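Local coordinates for protein dihydrodipicolinate synthase (Bacillus anthracis, PDB 1XKY) that probably catalyses the condensation of pyruvate with aspartate semialdehyde in lysine biosynthesis, at residues A[41-46]-A[76-81]; A[48-53]-A[72-77]. All blocks are in the same frame, centred on the assembly; numbering follows the deposited sequence.

Contact 1: A[41-46]-A[76-81]; sequences YLIDNG and SVVDKR
Ile43 lays its CD1 methyl over one face of the Arg81 guanidinium, above the centre of the flat group, with CD1 3.6 Å from Arg81 CZ. The two side chains cross at about a right angle. Ile43 directs its longer branch there by keeping CG1 anti to the carbonyl carbon (chi1 -67°) and the rest of the chain extended, while the shorter CG2 branch lies 3.9 Å from Arg81 NH1. Beyond this, Ile43 CD1 just reaches Val78 CG2, a loose apolar touch at 4.5 Å.

Hydrogen bonds within 76-81 hold the guanidinium in place for that methyl. The arginine chain bends at chi3 (-75°) and curls back on the last turn of helix 64-78, which ends just before it: Arg81 NH2 donates to Val77 O at 2.9 Å, and Arg81 NE to Val78 O at 3.0 Å. Both donors sit above the carbonyl planes and not on a lone pair. Val78 O is gripped twice, since Arg81 N reaches it from the opposite face in the type I' turn Val78 to Arg81. Arg81 NH2 also bonds Asn40 OD1 on helix 32-44, which ties the group to the neighbouring helix as well.

Of the charges, Asp44 OD1 stands 5.1 Å from Arg81 NH1, too far for a salt bridge, though it probably steadies the arginine's positive charge a little.

The arrangement joins the C-terminal ends of helices 32-44 and 64-78, two consecutive outer helices of the TIM barrel, with an arginine just past the second helix that bonds back to two carbonyls of its last turn.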
loop_
_atom_site.group_PDB
_atom_site.type_symbol
_atom_site.label_atom_id
_atom_site.label_comp_id
_atom_site.label_asym_id
_atom_site.label_seq_id
_atom_site.Cartn_x
_atom_site.Cartn_y
_atom_site.Cartn_z
ATOM N N TYR A 41 -2.134 -39.502 6.155
ATOM C CA TYR A 41 -1.953 -39.072 4.772
ATOM C C TYR A 41 -0.774 -38.091 4.630
ATOM O O TYR A 41 0.118 -38.279 3.786
ATOM C CB TYR A 41 -3.247 -38.456 4.218
ATOM C CG TYR A 41 -3.020 -37.758 2.891
ATOM C CD1 TYR A 41 -3.050 -38.469 1.694
ATOM C CD2 TYR A 41 -2.720 -36.401 2.846
ATOM C CE1 TYR A 41 -2.810 -37.838 0.475
ATOM C CE2 TYR A 41 -2.487 -35.754 1.634
ATOM C CZ TYR A 41 -2.528 -36.475 0.449
ATOM O OH TYR A 41 -2.288 -35.831 -0.759
ATOM N N LEU A 42 -0.756 -37.055 5.461
ATOM C CA LEU A 42 0.301 -36.037 5.366
ATOM C C LEU A 42 1.686 -36.640 5.564
ATOM O O LEU A 42 2.600 -36.383 4.777
ATOM C CB LEU A 42 0.066 -34.897 6.365
ATOM C CG LEU A 42 -1.177 -34.042 6.083
ATOM C CD1 LEU A 42 -1.394 -33.045 7.220
ATOM C CD2 LEU A 42 -1.076 -33.347 4.739
ATOM N N ILE A 43 1.827 -37.466 6.596
ATOM C CA ILE A 43 3.106 -38.095 6.901
ATOM C C ILE A 43 3.618 -38.984 5.746
ATOM O O ILE A 43 4.823 -39.033 5.502
ATOM C CB ILE A 43 3.048 -38.853 8.253
ATOM C CG1 ILE A 43 2.868 -37.848 9.404
ATOM C CG2 ILE A 43 4.308 -39.676 8.476
ATOM C CD1 ILE A 43 2.565 -38.488 10.758
ATOM N N ASP A 44 2.709 -39.637 5.027
ATOM C CA ASP A 44 3.075 -40.450 3.851
ATOM C C ASP A 44 3.222 -39.641 2.566
ATOM O O ASP A 44 3.603 -40.193 1.530
ATOM C CB ASP A 44 2.038 -41.548 3.613
ATOM C CG ASP A 44 1.982 -42.558 4.743
ATOM O OD1 ASP A 44 2.959 -42.665 5.519
ATOM O OD2 ASP A 44 0.941 -43.241 4.855
ATOM N N ASN A 45 2.934 -38.339 2.637
ATOM C CA ASN A 45 2.999 -37.453 1.481
ATOM C C ASN A 45 3.935 -36.252 1.690
ATOM O O ASN A 45 3.633 -35.139 1.285
ATOM C CB ASN A 45 1.581 -37.014 1.090
ATOM C CG ASN A 45 0.828 -38.103 0.350
ATOM O OD1 ASN A 45 0.903 -38.181 -0.873
ATOM N ND2 ASN A 45 0.132 -38.971 1.084
ATOM N N GLY A 46 5.082 -36.494 2.315
ATOM C CA GLY A 46 6.163 -35.502 2.387
ATOM C C GLY A 46 6.162 -34.516 3.548
ATOM O O GLY A 46 7.088 -33.703 3.664
ATOM N N SER A 76 -1.284 -38.178 19.848
ATOM C CA SER A 76 -1.539 -39.623 19.893
ATOM C C SER A 76 -1.335 -40.296 18.532
ATOM O O SER A 76 -0.636 -41.296 18.434
ATOM C CB SER A 76 -2.965 -39.894 20.395
ATOM O OG SER A 76 -3.263 -41.283 20.345
ATOM N N VAL A 77 -1.959 -39.752 17.492
ATOM C CA VAL A 77 -1.887 -40.344 16.158
ATOM C C VAL A 77 -0.466 -40.255 15.606
ATOM O O VAL A 77 0.059 -41.238 15.071
ATOM C CB VAL A 77 -2.901 -39.696 15.177
ATOM C CG1 VAL A 77 -2.739 -40.260 13.763
ATOM C CG2 VAL A 77 -4.317 -39.930 15.660
ATOM N N VAL A 78 0.160 -39.092 15.758
ATOM C CA VAL A 78 1.512 -38.871 15.229
ATOM C C VAL A 78 2.531 -39.846 15.826
ATOM O O VAL A 78 3.418 -40.328 15.112
ATOM C CB VAL A 78 1.946 -37.402 15.415
ATOM C CG1 VAL A 78 3.418 -37.215 15.135
ATOM C CG2 VAL A 78 1.125 -36.519 14.499
ATOM N N ASP A 79 2.391 -40.145 17.116
ATOM C CA ASP A 79 3.178 -41.195 17.763
ATOM C C ASP A 79 4.683 -40.952 17.538
ATOM O O ASP A 79 5.425 -41.861 17.185
ATOM C CB ASP A 79 2.729 -42.567 17.219
ATOM C CG ASP A 79 3.242 -43.737 18.042
ATOM O OD1 ASP A 79 3.462 -44.808 17.444
ATOM O OD2 ASP A 79 3.429 -43.600 19.267
ATOM N N LYS A 80 5.095 -39.699 17.718
ATOM C CA LYS A 80 6.493 -39.266 17.623
ATOM C C LYS A 80 7.176 -39.411 16.248
ATOM O O LYS A 80 8.393 -39.282 16.154
ATOM C CB LYS A 80 7.333 -39.943 18.727
ATOM C CG LYS A 80 6.975 -39.477 20.133
ATOM C CD LYS A 80 7.430 -38.040 20.386
ATOM C CE LYS A 80 6.944 -37.539 21.738
ATOM N NZ LYS A 80 7.164 -36.073 21.884
ATOM N N ARG A 81 6.409 -39.648 15.187
ATOM C CA ARG A 81 6.994 -39.798 13.842
ATOM C C ARG A 81 7.496 -38.481 13.259
ATOM O O ARG A 81 8.482 -38.461 12.523
ATOM C CB ARG A 81 5.981 -40.407 12.879
ATOM C CG ARG A 81 5.761 -41.898 13.075
ATOM C CD ARG A 81 4.670 -42.385 12.131
ATOM N NE ARG A 81 3.348 -41.970 12.591
ATOM C CZ ARG A 81 2.253 -41.951 11.834
ATOM N NH1 ARG A 81 2.296 -42.302 10.555
ATOM N NH2 ARG A 81 1.103 -41.566 12.366
#

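Contact 2: A[48-53]-A[72-77]; sequences TAIVVG and RHVVSV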
loop_
_atom_site.group_PDB
_atom_site.type_symbol
_atom_site.label_atom_id
_atom_site.label_comp_id
_atom_site.label_asym_id
_atom_site.label_seq_id
_atom_site.Cartn_x
_atom_site.Cartn_y
_atom_site.Cartn_z
ATOM N N THR A 48 6.931 -33.166 7.099
ATOM C CA THR A 48 8.007 -33.454 8.063
ATOM C C THR A 48 7.737 -32.917 9.477
ATOM O O THR A 48 8.500 -33.185 10.402
ATOM C CB THR A 48 9.379 -32.904 7.574
ATOM O OG1 THR A 48 9.349 -31.471 7.479
ATOM C CG2 THR A 48 9.735 -33.478 6.230
ATOM N N ALA A 49 6.664 -32.147 9.623
ATOM C CA ALA A 49 6.235 -31.604 10.909
ATOM C C ALA A 49 4.797 -31.152 10.743
ATOM O O ALA A 49 4.409 -30.710 9.660
ATOM C CB ALA A 49 7.119 -30.430 11.345
ATOM N N ILE A 50 4.001 -31.270 11.798
ATOM C CA ILE A 50 2.611 -30.842 11.725
ATOM C C ILE A 50 2.334 -29.680 12.670
ATOM O O ILE A 50 2.569 -29.785 13.872
ATOM C CB ILE A 50 1.641 -31.999 12.018
ATOM C CG1 ILE A 50 1.744 -33.051 10.911
ATOM C CG2 ILE A 50 0.194 -31.477 12.130
ATOM C CD1 ILE A 50 0.942 -34.295 11.171
ATOM N N VAL A 51 1.831 -28.581 12.107
ATOM C CA VAL A 51 1.315 -27.470 12.906
ATOM C C VAL A 51 -0.179 -27.701 13.142
ATOM O O VAL A 51 -0.966 -27.782 12.194
ATOM C CB VAL A 51 1.545 -26.087 12.244
ATOM C CG1 VAL A 51 1.162 -24.980 13.210
ATOM C CG2 VAL A 51 2.989 -25.933 11.810
ATOM N N VAL A 52 -0.554 -27.826 14.413
ATOM C CA VAL A 52 -1.922 -28.141 14.795
ATOM C C VAL A 52 -2.622 -26.920 15.365
ATOM O O VAL A 52 -2.093 -26.239 16.262
ATOM C CB VAL A 52 -1.974 -29.235 15.878
ATOM C CG1 VAL A 52 -3.424 -29.603 16.196
ATOM C CG2 VAL A 52 -1.198 -30.456 15.441
ATOM N N GLY A 53 -3.829 -26.679 14.860
ATOM C CA GLY A 53 -4.697 -25.620 15.361
ATOM C C GLY A 53 -4.172 -24.224 15.094
ATOM O O GLY A 53 -4.380 -23.318 15.901
ATOM N N ARG A 72 -4.095 -33.085 21.713
ATOM C CA ARG A 72 -3.925 -34.382 22.357
ATOM C C ARG A 72 -4.118 -35.525 21.360
ATOM O O ARG A 72 -3.334 -36.467 21.336
ATOM C CB ARG A 72 -4.900 -34.517 23.530
ATOM C CG ARG A 72 -4.766 -35.798 24.310
ATOM C CD ARG A 72 -5.925 -35.985 25.278
ATOM N NE ARG A 72 -5.838 -35.079 26.423
ATOM C CZ ARG A 72 -6.637 -34.039 26.658
ATOM N NH1 ARG A 72 -7.635 -33.724 25.831
ATOM N NH2 ARG A 72 -6.438 -33.302 27.747
ATOM N N HIS A 73 -5.148 -35.428 20.531
ATOM C CA HIS A 73 -5.408 -36.458 19.533
ATOM C C HIS A 73 -4.297 -36.551 18.486
ATOM O O HIS A 73 -3.857 -37.645 18.123
ATOM C CB HIS A 73 -6.732 -36.202 18.832
ATOM C CG HIS A 73 -7.068 -37.239 17.808
ATOM N ND1 HIS A 73 -7.470 -38.510 18.152
ATOM C CD2 HIS A 73 -7.038 -37.207 16.454
ATOM C CE1 HIS A 73 -7.695 -39.210 17.055
ATOM N NE2 HIS A 73 -7.435 -38.444 16.010
ATOM N N VAL A 74 -3.844 -35.397 18.005
ATOM C CA VAL A 74 -2.798 -35.358 17.000
ATOM C C VAL A 74 -1.482 -35.901 17.569
ATOM O O VAL A 74 -0.771 -36.640 16.890
ATOM C CB VAL A 74 -2.617 -33.929 16.413
ATOM C CG1 VAL A 74 -1.440 -33.884 15.458
ATOM C CG2 VAL A 74 -3.905 -33.468 15.714
ATOM N N VAL A 75 -1.167 -35.557 18.814
ATOM C CA VAL A 75 -0.005 -36.134 19.488
ATOM C C VAL A 75 -0.100 -37.668 19.517
ATOM O O VAL A 75 0.877 -38.364 19.231
ATOM C CB VAL A 75 0.150 -35.553 20.932
ATOM C CG1 VAL A 75 1.056 -36.430 21.808
ATOM C CG2 VAL A 75 0.675 -34.126 20.867
ATOM N N SER A 76 -1.284 -38.178 19.848
ATOM C CA SER A 76 -1.539 -39.623 19.893
ATOM C C SER A 76 -1.335 -40.296 18.532
ATOM O O SER A 76 -0.636 -41.296 18.434
ATOM C CB SER A 76 -2.965 -39.894 20.395
ATOM O OG SER A 76 -3.263 -41.283 20.345
ATOM N N VAL A 77 -1.959 -39.752 17.492
ATOM C CA VAL A 77 -1.887 -40.344 16.158
ATOM C C VAL A 77 -0.466 -40.255 15.606
ATOM O O VAL A 77 0.059 -41.238 15.071
ATOM C CB VAL A 77 -2.901 -39.696 15.177
ATOM C CG1 VAL A 77 -2.739 -40.260 13.763
ATOM C CG2 VAL A 77 -4.317 -39.930 15.660
#
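Val52 and Val74 meet tip to tip, and their closest methyls, Val52 CG2 and Val74 CG1, are 3.4 Å apart, tighter than an ordinary van der Waals contact. Both valines have CG1 anti to the backbone N (chi1 -177° and 175°), yet they present different branches: Val52 brings CG2, the methyl beside its backbone N, against CG1 of Val74. The remaining two methyls pair more easily, with Val52 CG1 3.9 Å from Val74 CG2, so each isopropyl group meets the other with both of its branches. This is the strand-to-helix packing of a beta-alpha-beta unit, strand 49-52, helix 64-78 and strand 84-87, in the TIM barrel: Val52 and Ile50 point outward from the strand to the helix, whereas Val51 between them points away from it. Ile50 takes a smaller share. Its chi1 of -66° places CG2 anti to the backbone N, and from there CG2 comes only to 4.4 Å from Val74 CG1, while the longer CG1-CD1 arm extends to Val78, one turn further along the helix. Val84 of the next strand touches both Val52 and Val74, and Leu70 and Tyr71 of the same helix also pack on Val52.

Overall arrangement
From the N terminus, the chain runs through helix 32-44, turns at Asn45 and Gly46 into strand 49-52, crosses to helix 64-78 and leaves it for strand 84-87. Contact 2 closes the shorter loop, from 48-53 to 72-77, and is nested inside contact 1, which spans from 41-46 to 76-81; both return to the end of helix 64-78 and share Ser76 and Val77. Contact 1 ties the end of that helix and the turn after it to the preceding helix on the barrel's outside; contact 2 ties the helix to strand 49-52 of the barrel wall. Their centres lie 8 Å apart, and packing connects them where Val78 CG2 comes within 4.0 Å of Ile50 CD1.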